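Acylphosphatase (Coxiella burnetii, PDB 3TRG) catalyses the hydrolysis of acyl phosphates to a carboxylate and inorganic phosphate. Local coordinates at residues Glu11-His15 with Glu86-Glu90; Gln39-Trp43 with Val55-Glu59. All blocks are in the same frame, centred on the assembly; numbering follows the deposited sequence.

Contact 1. Residues Glu11-His15 with Glu86-Glu90; sequences ETCIH and EIVVE. With EDO (1,2-ethanediol), chain C.
I87 N donates a nearly straight hydrogen bond to C13 O (2.9 Å, 167° at the hydrogen). This is the tight part of the contact. CG1 of I87 stands between its own N and carbonyl carbon (chi1 59°), and from there it lies 3.7 Å from C13 CB, while the other branch, CG2, packs 3.7 Å from H15 CB. Next along the pair, I14 and E86 bring their CA atoms within 4.1 Å and send their side chains apart, I14 onto helix 60-69. The extended E86 chain brings OE2 to T12 OG1, which donates to it at 2.6 Å through the lone pair facing away from OE1; the two side chains cross at about a right angle.

Further along, around V89, the contact loosens. V89, exposed, touches only lightly: its CG2 is 4.0 Å from T12 CA. C13 SG, in a disulfide with C57, passes 3.5 Å from E90 N. At the far end, H15 ND1 donates almost straight (175°) in the ring plane to O1 of a 1,2-ethanediol, probably from the crystallisation liquor, while H15 NE2 is hydrogen-bonded to E53 OE2. Together these residues form the frayed end of an antiparallel strand pair, where the chain turns away after edge strand 78-87 of the sheet in the acylphosphatase alpha/beta sandwich.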
loop_
_atom_site.group_PDB
_atom_site.type_symbol
_atom_site.label_atom_id
_atom_site.label_comp_id
_atom_site.label_asym_id
_atom_site.label_seq_id
_atom_site.Cartn_x
_atom_site.Cartn_y
_atom_site.Cartn_z
ATOM N N GLU A 11 -11.704 -2.599 10.315
ATOM C CA GLU A 11 -10.969 -2.380 9.072
ATOM C C GLU A 11 -11.245 -1.008 8.474
ATOM O O GLU A 11 -12.309 -0.421 8.683
ATOM C CB GLU A 11 -11.278 -3.487 8.058
ATOM C CG GLU A 11 -10.950 -4.876 8.587
ATOM C CD GLU A 11 -11.377 -5.999 7.659
ATOM O OE1 GLU A 11 -11.868 -5.720 6.545
ATOM O OE2 GLU A 11 -11.223 -7.169 8.058
ATOM N N THR A 12 -10.269 -0.495 7.735
ATOM C CA THR A 12 -10.476 0.725 6.973
ATOM C C THR A 12 -9.611 0.681 5.721
ATOM O O THR A 12 -8.983 -0.332 5.435
ATOM C CB THR A 12 -10.152 1.982 7.813
ATOM O OG1 THR A 12 -10.628 3.148 7.135
ATOM C CG2 THR A 12 -8.648 2.090 8.058
ATOM N N CYS A 13 -9.583 1.775 4.972
ATOM C CA CYS A 13 -8.768 1.845 3.769
ATOM C C CYS A 13 -7.949 3.128 3.767
ATOM O O CYS A 13 -8.385 4.154 4.305
ATOM C CB CYS A 13 -9.646 1.829 2.514
ATOM S SG CYS A 13 -10.563 0.312 2.213
ATOM N N ILE A 14 -6.770 3.067 3.155
ATOM C CA ILE A 14 -5.955 4.259 2.945
ATOM C C ILE A 14 -5.522 4.356 1.483
ATOM O O ILE A 14 -5.485 3.349 0.768
ATOM C CB ILE A 14 -4.699 4.286 3.856
ATOM C CG1 ILE A 14 -3.741 3.144 3.501
ATOM C CG2 ILE A 14 -5.099 4.250 5.335
ATOM C CD1 ILE A 14 -2.363 3.286 4.147
ATOM N N HIS A 15 -5.205 5.573 1.053
ATOM C CA HIS A 15 -4.627 5.826 -0.258
ATOM C C HIS A 15 -3.237 6.413 -0.032
ATOM O O HIS A 15 -3.051 7.243 0.858
ATOM C CB HIS A 15 -5.508 6.804 -1.035
ATOM C CG HIS A 15 -4.952 7.199 -2.367
ATOM N ND1 HIS A 15 -4.324 8.407 -2.580
ATOM C CD2 HIS A 15 -4.936 6.551 -3.556
ATOM C CE1 HIS A 15 -3.945 8.486 -3.845
ATOM N NE2 HIS A 15 -4.306 7.372 -4.458
ATOM N N GLU A 86 -6.450 8.271 5.090
ATOM C CA GLU A 86 -7.557 7.342 5.177
ATOM C C GLU A 86 -8.635 7.792 4.193
ATOM O O GLU A 86 -8.830 8.995 3.981
ATOM C CB GLU A 86 -8.106 7.324 6.601
ATOM C CG GLU A 86 -9.151 6.267 6.835
ATOM C CD GLU A 86 -9.646 6.259 8.264
ATOM O OE1 GLU A 86 -9.339 7.215 9.013
ATOM O OE2 GLU A 86 -10.350 5.297 8.638
ATOM N N ILE A 87 -9.322 6.829 3.585
ATOM C CA ILE A 87 -10.332 7.134 2.580
ATOM C C ILE A 87 -11.668 6.441 2.861
ATOM O O ILE A 87 -11.767 5.559 3.722
ATOM C CB ILE A 87 -9.852 6.747 1.154
ATOM C CG1 ILE A 87 -9.519 5.252 1.076
ATOM C CG2 ILE A 87 -8.641 7.598 0.732
ATOM C CD1 ILE A 87 -9.194 4.775 -0.342
ATOM N N VAL A 88 -12.694 6.853 2.122
ATOM C CA VAL A 88 -13.958 6.132 2.089
ATOM C C VAL A 88 -13.672 4.676 1.734
ATOM O O VAL A 88 -12.960 4.393 0.764
ATOM C CB VAL A 88 -14.894 6.743 1.030
ATOM C CG1 VAL A 88 -16.169 5.898 0.869
ATOM C CG2 VAL A 88 -15.221 8.194 1.391
ATOM N N VAL A 89 -14.224 3.751 2.512
ATOM C CA VAL A 89 -13.922 2.337 2.330
ATOM C C VAL A 89 -14.340 1.819 0.951
ATOM O O VAL A 89 -15.412 2.156 0.443
ATOM C CB VAL A 89 -14.533 1.483 3.462
ATOM C CG1 VAL A 89 -14.608 0.013 3.064
ATOM C CG2 VAL A 89 -13.713 1.663 4.740
ATOM N N GLU A 90 -13.457 1.022 0.353
ATOM C CA GLU A 90 -13.712 0.341 -0.910
ATOM C C GLU A 90 -13.556 -1.161 -0.680
ATOM O O GLU A 90 -12.737 -1.588 0.134
ATOM C CB GLU A 90 -12.729 0.826 -1.986
ATOM C CG GLU A 90 -12.785 2.329 -2.237
ATOM C CD GLU A 90 -11.710 2.833 -3.192
ATOM O OE1 GLU A 90 -10.941 2.014 -3.729
ATOM O OE2 GLU A 90 -11.634 4.058 -3.408
HETATM C C1 EDO C . -2.819 10.679 -0.060
HETATM O O1 EDO C . -4.033 10.414 -0.774
HETATM C C2 EDO C . -1.632 10.288 -0.929
HETATM O O2 EDO C . -1.561 11.139 -2.075
#

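Contact 2. Residues Gln39-Trp43 with Val55-Glu59; sequences QLTGW and VACGE
The beta hairpin of strands 41-46 and 52-57, in the middle of the acylphosphatase sheet, is gripped here at its open end, where T41 pairs with C57 and W43 with V55. The two short strands run antiparallel (175°), with axes 4.6 Å apart. Both hydrogen-bonded pairs are complete: T41 N reaches C57 O at 2.8 Å and C57 N returns to T41 O at 2.7 Å, while W43 N to V55 O and V55 N to W43 O are both 3.0 Å. Between them, G42 and A56 form a non-hydrogen-bonded pair. Here G42 CA approaches V55 O at 3.3 Å in a CA-H...O contact.

T41, W43, V55 and C57 project to one face of the sheet. The W43 indole is swung over its neighbour because CG lies between the backbone N and carbonyl carbon (chi1 56°). V55 CB then sits over the five-membered ring in a CH-pi contact, 4.0 Å from its centroid, and V55 CG2 reaches CZ2 of the six-membered ring at 3.5 Å. R98 makes a cation-pi contact with the W43 indole; the W43 side chain is about 8 Å from that of R28, a predicted active-site residue.

On the other face, L40 and A56 turn towards helix 60-69, and L40 CD2 lies against G58 CA. Q39, with positive phi, is the C' residue of the Schellman motif that ends helix 27-37. Past the last direct backbone bond, a water continues the link between the chains: it donates to Q39 O and accepts from E59 N, the latter at 2.9 Å.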
loop_
_atom_site.group_PDB
_atom_site.type_symbol
_atom_site.label_atom_id
_atom_site.label_comp_id
_atom_site.label_asym_id
_atom_site.label_seq_id
_atom_site.Cartn_x
_atom_site.Cartn_y
_atom_site.Cartn_z
ATOM N N GLN A 39 -2.257 -9.357 5.317
ATOM C CA GLN A 39 -3.683 -9.584 5.103
ATOM C C GLN A 39 -4.437 -8.311 4.729
ATOM O O GLN A 39 -5.519 -8.032 5.265
ATOM C CB GLN A 39 -4.326 -10.232 6.335
ATOM C CG GLN A 39 -3.724 -11.582 6.693
ATOM C CD GLN A 39 -4.603 -12.380 7.635
ATOM O OE1 GLN A 39 -5.802 -12.542 7.397
ATOM N NE2 GLN A 39 -4.012 -12.883 8.712
ATOM N N LEU A 40 -3.854 -7.552 3.805
ATOM C CA LEU A 40 -4.485 -6.352 3.276
ATOM C C LEU A 40 -4.936 -6.608 1.847
ATOM O O LEU A 40 -4.363 -7.450 1.145
ATOM C CB LEU A 40 -3.496 -5.183 3.298
ATOM C CG LEU A 40 -2.990 -4.749 4.675
ATOM C CD1 LEU A 40 -1.874 -3.726 4.527
ATOM C CD2 LEU A 40 -4.134 -4.191 5.503
ATOM N N THR A 41 -5.961 -5.875 1.422
ATOM C CA THR A 41 -6.453 -5.937 0.051
ATOM C C THR A 41 -6.338 -4.558 -0.596
ATOM O O THR A 41 -6.045 -3.572 0.078
ATOM C CB THR A 41 -7.912 -6.403 0.006
ATOM O OG1 THR A 41 -8.725 -5.488 0.754
ATOM C CG2 THR A 41 -8.042 -7.798 0.605
ATOM N N GLY A 42 -6.553 -4.491 -1.903
ATOM C CA GLY A 42 -6.400 -3.235 -2.612
ATOM C C GLY A 42 -5.585 -3.392 -3.879
ATOM O O GLY A 42 -5.668 -4.417 -4.557
ATOM N N TRP A 43 -4.802 -2.370 -4.209
ATOM C CA TRP A 43 -4.047 -2.382 -5.459
ATOM C C TRP A 43 -2.842 -1.449 -5.416
ATOM O O TRP A 43 -2.763 -0.547 -4.575
ATOM C CB TRP A 43 -4.955 -2.009 -6.641
ATOM C CG TRP A 43 -5.657 -0.682 -6.490
ATOM C CD1 TRP A 43 -6.928 -0.473 -6.029
ATOM C CD2 TRP A 43 -5.125 0.616 -6.804
ATOM N NE1 TRP A 43 -7.218 0.875 -6.039
ATOM C CE2 TRP A 43 -6.131 1.562 -6.509
ATOM C CE3 TRP A 43 -3.903 1.066 -7.307
ATOM C CZ2 TRP A 43 -5.946 2.934 -6.698
ATOM C CZ3 TRP A 43 -3.722 2.429 -7.498
ATOM C CH2 TRP A 43 -4.738 3.346 -7.193
ATOM N N VAL A 55 -3.826 1.669 -2.943
ATOM C CA VAL A 55 -4.892 1.651 -1.956
ATOM C C VAL A 55 -4.740 0.358 -1.163
ATOM O O VAL A 55 -4.521 -0.716 -1.737
ATOM C CB VAL A 55 -6.279 1.691 -2.622
ATOM C CG1 VAL A 55 -7.371 1.324 -1.617
ATOM C CG2 VAL A 55 -6.541 3.078 -3.222
ATOM N N ALA A 56 -4.820 0.463 0.158
ATOM C CA ALA A 56 -4.700 -0.707 1.017
ATOM C C ALA A 56 -5.843 -0.711 2.020
ATOM O O ALA A 56 -6.121 0.311 2.649
ATOM C CB ALA A 56 -3.364 -0.708 1.732
ATOM N N CYS A 57 -6.503 -1.860 2.155
ATOM C CA CYS A 57 -7.643 -2.010 3.048
ATOM C C CYS A 57 -7.433 -3.214 3.950
ATOM O O CYS A 57 -6.937 -4.255 3.507
ATOM C CB CYS A 57 -8.930 -2.233 2.250
ATOM S SG CYS A 57 -9.371 -0.915 1.100
ATOM N N GLY A 58 -7.829 -3.069 5.208
ATOM C CA GLY A 58 -7.781 -4.166 6.152
ATOM C C GLY A 58 -7.667 -3.632 7.565
ATOM O O GLY A 58 -8.038 -2.490 7.840
ATOM N N GLU A 59 -7.152 -4.457 8.466
ATOM C CA GLU A 59 -7.021 -4.052 9.859
ATOM C C GLU A 59 -6.003 -2.925 10.015
ATOM O O GLU A 59 -5.025 -2.854 9.273
ATOM C CB GLU A 59 -6.685 -5.265 10.724
ATOM C CG GLU A 59 -7.840 -6.257 10.739
ATOM C CD GLU A 59 -7.673 -7.374 11.742
ATOM O OE1 GLU A 59 -6.534 -7.614 12.191
ATOM O OE2 GLU A 59 -8.693 -8.008 12.084
HETATM O O HOH W 1 -6.088 -7.051 7.795
HETATM O O HOH W 2 -9.665 -6.327 3.293
#

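Strand 11-19 starts the sheet, and contact 1 closes the long loop from it to strand 78-87 and the turn beyond, bringing an outermost strand back against the first. Within that loop, after helix 27-37, contact 2 closes the much shorter hairpin 41-46/52-57, so the two closures nest and do not cross. They meet where strands 11-19 and 52-57 lie side by side: the disulfide C13-C57 joins them covalently, and I14 N probably bonds to A56 O at 2.9 Å. Together they tie four neighbouring strands, in the order 78-87, 11-19, 52-57, 41-46, with helix 60-69 packed against residues of both.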